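Local coordinates for protein ficolin-3 (Homo sapiens, PDB 2J5Z) that acts as an innate-immune lectin whose trimeric fibrinogen-like domain binds galactose and calcium and probably recognises sugars on microbial surfaces, at residues G27-C32 against C43-E48; E82-L85 against N89-Q92; G200-S205 against G210-R215. One frame throughout, in Å; residues are numbered along the deposited sequence.

Interaction 1 (G27-C32 against C43-E48); sequences GWYHLC and CDMDTE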
loop_
_atom_site.group_PDB
_atom_site.type_symbol
_atom_site.label_atom_id
_atom_site.label_comp_id
_atom_site.label_asym_id
_atom_site.label_seq_id
_atom_site.Cartn_x
_atom_site.Cartn_y
_atom_site.Cartn_z
ATOM N N GLY A 27 8.325 0.581 4.738
ATOM C CA GLY A 27 7.610 0.277 3.511
ATOM C C GLY A 27 8.404 -0.701 2.671
ATOM O O GLY A 27 9.371 -1.291 3.155
ATOM N N TRP A 28 8.025 -0.826 1.407
ATOM C CA TRP A 28 8.653 -1.813 0.507
ATOM C C TRP A 28 9.899 -1.244 -0.182
ATOM O O TRP A 28 9.867 -0.158 -0.782
ATOM C CB TRP A 28 7.624 -2.348 -0.498
ATOM C CG TRP A 28 6.604 -3.189 0.206
ATOM C CD1 TRP A 28 5.432 -2.766 0.771
ATOM C CD2 TRP A 28 6.704 -4.590 0.486
ATOM N NE1 TRP A 28 4.790 -3.823 1.372
ATOM C CE2 TRP A 28 5.544 -4.955 1.209
ATOM C CE3 TRP A 28 7.642 -5.579 0.163
ATOM C CZ2 TRP A 28 5.316 -6.262 1.644
ATOM C CZ3 TRP A 28 7.411 -6.881 0.588
ATOM C CH2 TRP A 28 6.252 -7.212 1.315
ATOM N N TYR A 29 11.000 -1.979 -0.072
ATOM C CA TYR A 29 12.279 -1.575 -0.636
ATOM C C TYR A 29 12.893 -2.774 -1.336
ATOM O O TYR A 29 12.592 -3.898 -0.992
ATOM C CB TYR A 29 13.241 -1.157 0.461
ATOM C CG TYR A 29 12.878 0.142 1.146
ATOM C CD1 TYR A 29 13.409 1.342 0.711
ATOM C CD2 TYR A 29 11.998 0.155 2.220
ATOM C CE1 TYR A 29 13.084 2.542 1.337
ATOM C CE2 TYR A 29 11.663 1.339 2.851
ATOM C CZ TYR A 29 12.212 2.526 2.399
ATOM O OH TYR A 29 11.878 3.709 3.011
ATOM N N HIS A 30 13.791 -2.534 -2.277
ATOM C CA HIS A 30 14.529 -3.650 -2.878
ATOM C C HIS A 30 15.881 -3.871 -2.210
ATOM O O HIS A 30 16.628 -2.914 -1.965
ATOM C CB HIS A 30 14.679 -3.426 -4.373
ATOM C CG HIS A 30 13.409 -3.643 -5.130
ATOM N ND1 HIS A 30 13.198 -4.747 -5.924
ATOM C CD2 HIS A 30 12.268 -2.917 -5.180
ATOM C CE1 HIS A 30 11.989 -4.681 -6.452
ATOM N NE2 HIS A 30 11.402 -3.581 -6.014
ATOM N N LEU A 31 16.176 -5.124 -1.875
ATOM C CA LEU A 31 17.502 -5.493 -1.399
ATOM C C LEU A 31 18.196 -6.197 -2.551
ATOM O O LEU A 31 17.537 -6.770 -3.408
ATOM C CB LEU A 31 17.436 -6.472 -0.226
ATOM C CG LEU A 31 16.661 -6.142 1.043
ATOM C CD1 LEU A 31 16.958 -7.172 2.124
ATOM C CD2 LEU A 31 17.005 -4.739 1.524
ATOM N N CYS A 32 19.519 -6.133 -2.578
ATOM C CA CYS A 32 20.284 -6.909 -3.547
ATOM C C CYS A 32 20.853 -8.098 -2.789
ATOM O O CYS A 32 21.703 -7.941 -1.913
ATOM C CB CYS A 32 21.395 -6.069 -4.190
ATOM S SG CYS A 32 22.100 -6.801 -5.724
ATOM N N CYS A 43 10.598 -3.109 5.006
ATOM C CA CYS A 43 11.493 -2.655 6.072
ATOM C C CYS A 43 10.693 -1.850 7.077
ATOM O O CYS A 43 9.995 -0.905 6.695
ATOM C CB CYS A 43 12.584 -1.759 5.515
ATOM S SG CYS A 43 13.760 -2.582 4.417
ATOM N N ASP A 44 10.786 -2.229 8.346
ATOM C CA ASP A 44 10.190 -1.414 9.409
ATOM C C ASP A 44 11.297 -0.503 9.902
ATOM O O ASP A 44 12.267 -0.961 10.503
ATOM C CB ASP A 44 9.643 -2.292 10.534
ATOM C CG ASP A 44 9.058 -1.483 11.683
ATOM O OD1 ASP A 44 9.496 -0.335 11.897
ATOM O OD2 ASP A 44 8.157 -2.008 12.375
ATOM N N MET A 45 11.156 0.789 9.631
ATOM C CA MET A 45 12.211 1.744 9.933
ATOM C C MET A 45 11.954 2.497 11.231
ATOM O O MET A 45 12.666 3.448 11.546
ATOM C CB MET A 45 12.352 2.747 8.790
ATOM C CG MET A 45 12.713 2.118 7.432
ATOM S SD MET A 45 14.140 1.027 7.596
ATOM C CE MET A 45 14.765 1.068 5.907
ATOM N N ASP A 46 10.954 2.066 11.997
ATOM C CA ASP A 46 10.518 2.841 13.166
ATOM C C ASP A 46 10.503 2.079 14.499
ATOM O O ASP A 46 10.918 2.620 15.527
ATOM C CB ASP A 46 9.155 3.490 12.897
ATOM C CG ASP A 46 8.960 4.785 13.675
ATOM O OD1 ASP A 46 9.715 5.009 14.647
ATOM O OD2 ASP A 46 8.068 5.577 13.307
ATOM N N THR A 47 10.023 0.839 14.496
ATOM C CA THR A 47 9.957 0.071 15.731
ATOM C C THR A 47 11.327 -0.318 16.264
ATOM O O THR A 47 12.157 -0.867 15.539
ATOM C CB THR A 47 9.033 -1.161 15.616
ATOM O OG1 THR A 47 9.768 -2.272 15.105
ATOM C CG2 THR A 47 7.850 -0.859 14.724
ATOM N N GLU A 48 11.564 0.003 17.535
ATOM C CA GLU A 48 12.762 -0.443 18.238
ATOM C C GLU A 48 14.041 0.058 17.573
ATOM O O GLU A 48 15.053 -0.641 17.544
ATOM C CB GLU A 48 12.781 -1.972 18.304
ATOM C CG GLU A 48 13.449 -2.547 19.532
ATOM C CD GLU A 48 12.460 -2.832 20.639
ATOM O OE1 GLU A 48 11.752 -1.894 21.073
ATOM O OE2 GLU A 48 12.393 -4.005 21.074
#
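Gly-27 O takes the backbone N-H of Cys-43 at an N to O distance of 2.9 Å, with 165° at the hydrogen. The return bond, from Gly-27 N to Cys-43 O, is 3.0 Å long. Together these two bonds make Gly-27 and Cys-43 a hydrogen-bonded antiparallel pair, where the chain turns a corner at Gly-27.

Beyond the pair, Tyr-29 brings ring atom CD2 to Cys-43 CB at 3.9 Å, and the sulfur, Cys-43 SG, stands 4.9 Å from the ring centroid, 51° off its normal, an oblique sulfur-aromatic contact. Because SG sits beside the backbone N of its own residue (chi1 -67°), it can keep this contact while holding its disulfide to Cys-15. The setting is the beta hairpin of strands 28-32 and 38-44, in the N-terminal part of the fibrinogen-like domain, and the disulfide fastens helix 15-20 to it. Met-45 CE comes up to Tyr-29 CE2 at a looser 4.4 Å, and both side chains also rest on Leu-18 of that helix. The phenol oxygen of Tyr-29 is hydrogen-bonded to Leu-25 O.

At the end of strand 38-44, Asp-44 bends the chain with an Asx turn: its OD1 accepts from Asp-46 N (2.8 Å), nearly in line with the C-O bond, and from Thr-47 N (2.9 Å), on the syn side but tilted out of the carboxylate plane. Asp-46, carried by this bend, probably reaches Arg-67 of a second subunit in a salt bridge in one of its two conformers.

Interaction 2 (E82-L85 against N89-Q92); sequences EFWL and NLHQ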
loop_
_atom_site.group_PDB
_atom_site.type_symbol
_atom_site.label_atom_id
_atom_site.label_comp_id
_atom_site.label_asym_id
_atom_site.label_seq_id
_atom_site.Cartn_x
_atom_site.Cartn_y
_atom_site.Cartn_z
ATOM N N GLU A 82 -1.052 -9.451 4.012
ATOM C CA GLU A 82 -0.423 -10.622 4.616
ATOM C C GLU A 82 0.516 -11.321 3.642
ATOM O O GLU A 82 0.219 -11.407 2.450
ATOM C CB GLU A 82 -1.505 -11.582 5.081
ATOM C CG GLU A 82 -2.512 -10.936 6.023
ATOM C CD GLU A 82 -3.517 -11.937 6.548
ATOM O OE1 GLU A 82 -3.994 -12.773 5.756
ATOM O OE2 GLU A 82 -3.799 -11.911 7.760
ATOM N N PHE A 83 1.653 -11.810 4.148
ATOM C CA PHE A 83 2.595 -12.523 3.287
ATOM C C PHE A 83 3.574 -13.406 4.049
ATOM O O PHE A 83 3.722 -13.291 5.271
ATOM C CB PHE A 83 3.404 -11.533 2.436
ATOM C CG PHE A 83 4.202 -10.562 3.248
ATOM C CD1 PHE A 83 5.474 -10.893 3.699
ATOM C CD2 PHE A 83 3.679 -9.309 3.563
ATOM C CE1 PHE A 83 6.202 -9.996 4.451
ATOM C CE2 PHE A 83 4.403 -8.408 4.299
ATOM C CZ PHE A 83 5.657 -8.742 4.760
ATOM N N TRP A 84 4.215 -14.299 3.297
ATOM C CA TRP A 84 5.392 -15.049 3.746
ATOM C C TRP A 84 6.474 -14.784 2.694
ATOM O O TRP A 84 6.268 -15.058 1.511
ATOM C CB TRP A 84 5.065 -16.548 3.818
ATOM C CG TRP A 84 6.248 -17.400 4.173
ATOM C CD1 TRP A 84 7.045 -18.111 3.314
ATOM C CD2 TRP A 84 6.772 -17.617 5.488
ATOM N NE1 TRP A 84 8.033 -18.768 4.026
ATOM C CE2 TRP A 84 7.878 -18.487 5.361
ATOM C CE3 TRP A 84 6.397 -17.177 6.763
ATOM C CZ2 TRP A 84 8.629 -18.912 6.467
ATOM C CZ3 TRP A 84 7.141 -17.606 7.865
ATOM C CH2 TRP A 84 8.239 -18.460 7.708
ATOM N N LEU A 85 7.632 -14.264 3.101
ATOM C CA LEU A 85 8.631 -13.803 2.135
ATOM C C LEU A 85 9.183 -14.942 1.272
ATOM O O LEU A 85 9.538 -14.731 0.107
ATOM C CB LEU A 85 9.798 -13.121 2.863
ATOM C CG LEU A 85 10.858 -12.468 1.980
ATOM C CD1 LEU A 85 10.286 -11.314 1.162
ATOM C CD2 LEU A 85 12.010 -11.972 2.877
ATOM N N ASN A 89 14.405 -17.307 -0.029
ATOM C CA ASN A 89 14.839 -15.936 0.267
ATOM C C ASN A 89 15.454 -15.853 1.670
ATOM O O ASN A 89 16.553 -15.299 1.864
ATOM C CB ASN A 89 13.645 -14.976 0.130
ATOM C CG ASN A 89 13.261 -14.742 -1.314
ATOM O OD1 ASN A 89 14.127 -14.703 -2.189
ATOM N ND2 ASN A 89 11.961 -14.577 -1.575
ATOM N N LEU A 90 14.765 -16.436 2.643
ATOM C CA LEU A 90 15.242 -16.427 4.031
ATOM C C LEU A 90 16.562 -17.178 4.186
ATOM O O LEU A 90 17.485 -16.713 4.867
ATOM C CB LEU A 90 14.182 -17.003 4.980
ATOM C CG LEU A 90 12.979 -16.078 5.231
ATOM C CD1 LEU A 90 11.804 -16.801 5.885
ATOM C CD2 LEU A 90 13.374 -14.852 6.076
ATOM N N HIS A 91 16.676 -18.339 3.537
ATOM C CA HIS A 91 17.969 -19.014 3.544
ATOM C C HIS A 91 19.083 -18.148 2.944
ATOM O O HIS A 91 20.187 -18.048 3.503
ATOM C CB HIS A 91 17.892 -20.337 2.766
ATOM C CG HIS A 91 19.224 -20.999 2.621
ATOM N ND1 HIS A 91 19.902 -21.076 1.420
ATOM C CD2 HIS A 91 20.029 -21.570 3.547
ATOM C CE1 HIS A 91 21.059 -21.689 1.611
ATOM N NE2 HIS A 91 21.161 -22.000 2.891
ATOM N N GLN A 92 18.819 -17.538 1.790
ATOM C CA GLN A 92 19.837 -16.704 1.139
ATOM C C GLN A 92 20.223 -15.483 1.975
ATOM O O GLN A 92 21.412 -15.154 2.099
ATOM C CB GLN A 92 19.387 -16.304 -0.277
ATOM C CG GLN A 92 19.459 -17.507 -1.239
ATOM C CD GLN A 92 18.972 -17.189 -2.628
ATOM O OE1 GLN A 92 18.983 -16.035 -3.053
ATOM N NE2 GLN A 92 18.576 -18.223 -3.363
#
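This is a buried strand-to-helix contact, close to the centre of the domain, in which Trp-84 at the end of the short strand 83-84 and Leu-85 just after it pack on Asn-89 and Leu-90 in the first turn of helix 87-94. One side-chain hydrogen bond fastens it: Asn-89 ND2 donates an N-H to Leu-85 O over 3.0 Å, with 160° at the hydrogen. The acceptor lies almost exactly in the plane of the Asn-89 amide, yet the donor arrives from above the carbonyl plane of Leu-85, 36° out of it. The other end of the amide, OD1, is held by Arg-37, which leaves little doubt about which way round the group sits.

Strand 83-84 pairs with strands 52-58 and 76-77, and only two residues separate it from the helix, whose Leu-90 packs on Phe-55 of strand 52-58. Leu-85 CG, anti to its own N (chi1 -174°), meets Asn-89 CB at 4.2 Å, the two side chains crossing at about a right angle. The side chains of Leu-90 and Trp-84 also cross at about a right angle, Leu-90 CD1 lying 3.9 Å from Trp-84 CZ2 in an oblique approach. Phe-55 lies against Leu-85 as well, while Trp-84 turns its ring into an edge-to-face stack with Tyr-72 and makes a weak NE1 bond to Asn-87.

Interaction 3 (G200-S205 against G210-R215); sequences GIDWAS and GHPYRR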
loop_
_atom_site.group_PDB
_atom_site.type_symbol
_atom_site.label_atom_id
_atom_site.label_comp_id
_atom_site.label_asym_id
_atom_site.label_seq_id
_atom_site.Cartn_x
_atom_site.Cartn_y
_atom_site.Cartn_z
ATOM N N GLY A 200 -4.827 -22.681 15.830
ATOM C CA GLY A 200 -4.805 -21.424 15.075
ATOM C C GLY A 200 -3.473 -20.703 15.174
ATOM O O GLY A 200 -2.438 -21.332 15.372
ATOM N N ILE A 201 -3.511 -19.377 15.056
ATOM C CA ILE A 201 -2.295 -18.553 15.122
ATOM C C ILE A 201 -1.934 -18.398 16.597
ATOM O O ILE A 201 -2.317 -17.426 17.257
ATOM C CB ILE A 201 -2.488 -17.198 14.390
ATOM C CG1 ILE A 201 -2.845 -17.466 12.925
ATOM C CG2 ILE A 201 -1.234 -16.333 14.501
ATOM C CD1 ILE A 201 -3.332 -16.247 12.140
ATOM N N ASP A 202 -1.214 -19.401 17.096
ATOM C CA ASP A 202 -1.046 -19.635 18.535
ATOM C C ASP A 202 0.407 -19.464 18.992
ATOM O O ASP A 202 1.342 -19.739 18.237
ATOM C CB ASP A 202 -1.480 -21.059 18.889
ATOM C CG ASP A 202 -2.942 -21.343 18.569
ATOM O OD1 ASP A 202 -3.727 -20.388 18.407
ATOM O OD2 ASP A 202 -3.299 -22.539 18.479
ATOM N N TRP A 203 0.577 -19.010 20.232
ATOM C CA TRP A 203 1.888 -18.888 20.882
ATOM C C TRP A 203 1.708 -19.430 22.304
ATOM O O TRP A 203 1.179 -18.732 23.167
ATOM C CB TRP A 203 2.323 -17.416 20.916
ATOM C CG TRP A 203 3.791 -17.150 21.271
ATOM C CD1 TRP A 203 4.287 -16.799 22.494
ATOM C CD2 TRP A 203 4.923 -17.194 20.378
ATOM N NE1 TRP A 203 5.658 -16.633 22.421
ATOM C CE2 TRP A 203 6.069 -16.880 21.138
ATOM C CE3 TRP A 203 5.075 -17.490 19.015
ATOM C CZ2 TRP A 203 7.347 -16.827 20.577
ATOM C CZ3 TRP A 203 6.345 -17.446 18.459
ATOM C CH2 TRP A 203 7.464 -17.116 19.237
ATOM N N ALA A 204 2.119 -20.677 22.527
ATOM C CA ALA A 204 1.773 -21.404 23.764
ATOM C C ALA A 204 2.048 -20.626 25.044
ATOM O O ALA A 204 1.251 -20.670 25.989
ATOM C CB ALA A 204 2.460 -22.761 23.811
ATOM N N SER A 205 3.176 -19.931 25.084
ATOM C CA SER A 205 3.617 -19.267 26.300
ATOM C C SER A 205 2.952 -17.912 26.506
ATOM O O SER A 205 3.136 -17.273 27.548
ATOM C CB SER A 205 5.134 -19.109 26.293
ATOM O OG SER A 205 5.538 -18.186 25.289
ATOM N N GLY A 210 -5.004 -22.919 20.869
ATOM C CA GLY A 210 -6.451 -22.764 20.732
ATOM C C GLY A 210 -6.954 -21.370 21.060
ATOM O O GLY A 210 -8.158 -21.113 21.024
ATOM N N HIS A 211 -6.036 -20.469 21.389
ATOM C CA HIS A 211 -6.395 -19.093 21.721
ATOM C C HIS A 211 -5.521 -18.080 20.961
ATOM O O HIS A 211 -4.481 -17.623 21.458
ATOM C CB HIS A 211 -6.343 -18.878 23.232
ATOM C CG HIS A 211 -7.069 -19.937 24.008
ATOM N ND1 HIS A 211 -8.439 -20.098 23.948
ATOM C CD2 HIS A 211 -6.617 -20.894 24.853
ATOM C CE1 HIS A 211 -8.799 -21.105 24.725
ATOM N NE2 HIS A 211 -7.711 -21.607 25.284
ATOM N N PRO A 212 -5.968 -17.713 19.750
ATOM C CA PRO A 212 -5.155 -17.055 18.725
ATOM C C PRO A 212 -5.012 -15.536 18.808
ATOM O O PRO A 212 -5.649 -14.869 19.634
ATOM C CB PRO A 212 -5.896 -17.421 17.442
ATOM C CG PRO A 212 -7.337 -17.389 17.870
ATOM C CD PRO A 212 -7.351 -17.937 19.286
ATOM N N TYR A 213 -4.176 -15.002 17.920
ATOM C CA TYR A 213 -3.889 -13.581 17.844
ATOM C C TYR A 213 -4.516 -12.960 16.594
ATOM O O TYR A 213 -4.727 -13.642 15.593
ATOM C CB TYR A 213 -2.372 -13.365 17.821
ATOM C CG TYR A 213 -1.715 -13.815 19.107
ATOM C CD1 TYR A 213 -1.544 -12.928 20.156
ATOM C CD2 TYR A 213 -1.309 -15.139 19.280
ATOM C CE1 TYR A 213 -0.946 -13.337 21.351
ATOM C CE2 TYR A 213 -0.721 -15.559 20.469
ATOM C CZ TYR A 213 -0.547 -14.655 21.494
ATOM O OH TYR A 213 0.031 -15.065 22.675
ATOM N N ARG A 214 -4.797 -11.664 16.683
ATOM C CA ARG A 214 -5.399 -10.876 15.607
ATOM C C ARG A 214 -4.362 -10.437 14.570
ATOM O O ARG A 214 -4.633 -10.426 13.365
ATOM C CB ARG A 214 -6.095 -9.647 16.213
ATOM C CG ARG A 214 -6.563 -8.598 15.213
ATOM C CD ARG A 214 -7.331 -7.476 15.910
ATOM N NE ARG A 214 -8.693 -7.877 16.266
ATOM C CZ ARG A 214 -9.478 -7.203 17.104
ATOM N NH1 ARG A 214 -9.038 -6.091 17.679
ATOM N NH2 ARG A 214 -10.703 -7.641 17.368
ATOM N N ARG A 215 -3.177 -10.074 15.053
ATOM C CA ARG A 215 -2.089 -9.593 14.199
ATOM C C ARG A 215 -0.759 -10.173 14.654
ATOM O O ARG A 215 -0.469 -10.207 15.847
ATOM C CB ARG A 215 -1.997 -8.069 14.245
ATOM C CG ARG A 215 -3.281 -7.336 13.838
ATOM C CD ARG A 215 -3.140 -5.832 14.048
ATOM N NE ARG A 215 -2.037 -5.288 13.265
ATOM C CZ ARG A 215 -2.177 -4.707 12.076
ATOM N NH1 ARG A 215 -3.378 -4.582 11.525
ATOM N NH2 ARG A 215 -1.111 -4.243 11.440
HETATM O O HOH W 1 -1.831 -18.658 21.416
#
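Ile-201 and Pro-212 bring their CA atoms within 4.8 Å where two irregular segments meet, their touching parts running 97° apart. Ile-201 is the centre of an inverse gamma turn; its O accepts from Tyr-213 N (3.1 Å) and also receives a CA-H...O contact from Pro-212. A water bridges Trp-203 N and His-211 O.

The carboxylate of Asp-202 carries most of the polar load. Its OD2 accepts from Gly-210 N (3.0 Å, nearly straight at 169°) and from Gly-200 N (3.1 Å), the two N-H groups arriving over opposite faces of the carboxylate. The Tyr-213 ring has Trp-203 N at its edge, in plane, and Ile-201 O there too, 3.2 Å from Tyr-213 CD2. Tyr-213 CE2 touches Trp-203 CB at 3.6 Å, and the hydroxyl is hydrogen-bonded to Arg-207 N.

Asp-202 OD2 is also hydrogen-bonded to Tyr-181, which lines the galactose pocket along with Tyr-199 and Val-209, the residues next to these segments. So many bonds on one oxygen would favour the ionised carboxylate and fix its rotation, consistent with a second-shell role in positioning Tyr-181 for the sugar.

From the N terminus the three contacts follow in series, none nested in or crossing another. Interaction 1 closes the ten-residue excursion of the hairpin near the start of the domain. Interaction 2 then closes a much tighter turn, only three residues, between strand 83-84 and helix 87-94. Interaction 3 closes a four-residue loop just ahead of the final strand, 215-220, on the galactose-binding side. The first two touch directly, Trp-28 meeting Phe-83 edge-to-face, and both reach the same antiparallel sheet. Interaction 3 lies apart, about 26 Å from interaction 1 between centres, but the chain leaving it runs back as strand 215-220 and pairs with strand 52-58.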